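Local coordinates for CT253 (Chlamydia trachomatis serovar L2, PDB 6UXC), which is of unknown function but is probably a bacterial lipoprotein, and binds a sodium ion, at residues V118-F123 / A179-Y184. Sequence-based numbering, arbitrary orientation.
Sequences VRVRVF and ARVEGY
Val181 CG2 overlaps Val120 CG1, and Val122 CG2 sits against both Val181 methyls. This is helix-on-sheet packing in a DUF7499-family domain in which helices pack on a mixed sheet. The last turns of helix 165-184 lie on one face of that sheet, over strand 113-124. Val120 CG1 is 3.9 Å from Val181 CG2, and the two side chains cross at about a right angle. Val122 CG2 is 4.2 Å from Val181 CG2 and 4.3 Å from Val181 CG1. Residues 120 and 122 alternate along the strand with Arg121, so both valines face the helix while Arg121 points to the other side of the sheet. There its guanidinium group hydrogen-bonds to Gln135 OE1 and to the backbone oxygens of Phe74, Ser76 and Pro77. Val120 has CG1 anti to the backbone N (chi1 -179°), which turns this branch to Val181. In Val181 the branch that meets Val120 is CG2, beside its own backbone N, while CG1 is anti to that N (chi1 172°). The contact is light and wholly apolar, with 139 Å² buried in total and no hydrogen bond across it. Val96 of the neighbouring strand 94-105 also touches Val181, and Ile177, one turn earlier in the helix, packs on Val120. Arg180 and Tyr184 start toward the strand but lead away, Arg180 to salt bridges with Glu176 and Glu136 and Tyr184 to a ring stack with Tyr134. The helical backbone is still regular here, with Tyr184 N donating to Arg180 O at 2.9 Å, and that same oxygen lies in the plane of the Tyr184 ring, at its edge.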
# COMPACT_ATOMS: atom_id res chain seq x y z
N VAL A 118 1.05 4.03 7.32
CA VAL A 118 0.37 3.99 6.02
C VAL A 118 -1.12 4.22 6.22
O VAL A 118 -1.75 3.52 7.03
CB VAL A 118 0.60 2.65 5.30
CG1 VAL A 118 -0.28 2.56 4.05
CG2 VAL A 118 2.07 2.48 4.99
N ARG A 119 -1.70 5.17 5.47
CA ARG A 119 -3.15 5.31 5.42
C ARG A 119 -3.69 4.42 4.30
O ARG A 119 -3.36 4.60 3.12
CB ARG A 119 -3.62 6.74 5.22
CG ARG A 119 -5.15 6.81 5.26
CD ARG A 119 -5.69 8.21 5.05
NE ARG A 119 -5.24 9.12 6.07
CZ ARG A 119 -4.41 10.14 5.87
NH1 ARG A 119 -3.92 10.43 4.67
NH2 ARG A 119 -4.08 10.89 6.90
N VAL A 120 -4.49 3.43 4.69
CA VAL A 120 -5.13 2.52 3.75
C VAL A 120 -6.56 2.96 3.56
O VAL A 120 -7.29 3.17 4.54
CB VAL A 120 -5.07 1.07 4.26
CG1 VAL A 120 -5.71 0.13 3.25
CG2 VAL A 120 -3.62 0.63 4.53
N ARG A 121 -6.97 3.10 2.30
CA ARG A 121 -8.35 3.32 1.91
C ARG A 121 -8.79 2.23 0.95
O ARG A 121 -8.02 1.78 0.11
CB ARG A 121 -8.51 4.67 1.25
CG ARG A 121 -8.44 5.81 2.19
CD ARG A 121 -8.38 7.10 1.44
NE ARG A 121 -8.63 8.23 2.32
CZ ARG A 121 -8.78 9.47 1.89
NH1 ARG A 121 -8.65 9.74 0.60
NH2 ARG A 121 -9.08 10.44 2.75
N VAL A 122 -10.05 1.83 1.06
CA VAL A 122 -10.69 1.00 0.04
C VAL A 122 -11.96 1.70 -0.39
O VAL A 122 -12.75 2.13 0.45
CB VAL A 122 -11.01 -0.41 0.56
CG1 VAL A 122 -11.66 -1.22 -0.56
CG2 VAL A 122 -9.77 -1.09 1.04
N PHE A 123 -12.15 1.80 -1.70
CA PHE A 123 -13.33 2.40 -2.28
C PHE A 123 -14.12 1.32 -3.01
O PHE A 123 -13.53 0.47 -3.67
CB PHE A 123 -12.99 3.48 -3.29
CG PHE A 123 -12.33 4.71 -2.70
CD1 PHE A 123 -11.01 4.70 -2.31
CD2 PHE A 123 -13.08 5.87 -2.51
CE1 PHE A 123 -10.43 5.84 -1.77
CE2 PHE A 123 -12.52 6.99 -1.99
CZ PHE A 123 -11.19 6.98 -1.62
N ALA A 179 -4.21 -7.95 5.08
CA ALA A 179 -5.22 -8.61 5.90
C ALA A 179 -6.44 -7.71 6.10
O ALA A 179 -7.58 -8.19 6.06
CB ALA A 179 -4.64 -9.00 7.27
N ARG A 180 -6.20 -6.41 6.31
CA ARG A 180 -7.29 -5.46 6.48
C ARG A 180 -8.07 -5.28 5.19
O ARG A 180 -9.31 -5.24 5.21
CB ARG A 180 -6.74 -4.11 6.95
CG ARG A 180 -6.17 -4.17 8.35
CD ARG A 180 -7.25 -4.43 9.39
NE ARG A 180 -7.02 -3.60 10.56
CZ ARG A 180 -6.18 -3.91 11.54
NH1 ARG A 180 -5.50 -5.05 11.51
NH2 ARG A 180 -6.03 -3.07 12.56
N VAL A 181 -7.37 -5.15 4.06
CA VAL A 181 -8.07 -5.01 2.78
C VAL A 181 -8.95 -6.23 2.55
O VAL A 181 -10.11 -6.11 2.13
CB VAL A 181 -7.06 -4.81 1.64
CG1 VAL A 181 -7.79 -4.87 0.28
CG2 VAL A 181 -6.36 -3.46 1.82
N GLU A 182 -8.40 -7.42 2.77
CA GLU A 182 -9.18 -8.65 2.60
C GLU A 182 -10.42 -8.64 3.47
O GLU A 182 -11.52 -9.03 3.03
CB GLU A 182 -8.33 -9.86 2.96
CG GLU A 182 -7.25 -10.17 1.98
CD GLU A 182 -6.46 -11.39 2.38
OE1 GLU A 182 -6.35 -11.66 3.60
OE2 GLU A 182 -5.94 -12.07 1.48
N GLY A 183 -10.25 -8.23 4.73
CA GLY A 183 -11.38 -8.23 5.64
C GLY A 183 -12.48 -7.28 5.22
O GLY A 183 -13.66 -7.63 5.23
N TYR A 184 -12.11 -6.05 4.84
CA TYR A 184 -13.15 -5.08 4.52
C TYR A 184 -13.76 -5.32 3.15
O TYR A 184 -14.94 -5.04 2.95
CB TYR A 184 -12.60 -3.65 4.63
CG TYR A 184 -12.59 -3.19 6.06
CD1 TYR A 184 -11.51 -3.48 6.90
CD2 TYR A 184 -13.68 -2.52 6.61
CE1 TYR A 184 -11.51 -3.08 8.22
CE2 TYR A 184 -13.69 -2.13 7.93
CZ TYR A 184 -12.60 -2.41 8.73
OH TYR A 184 -12.60 -2.03 10.04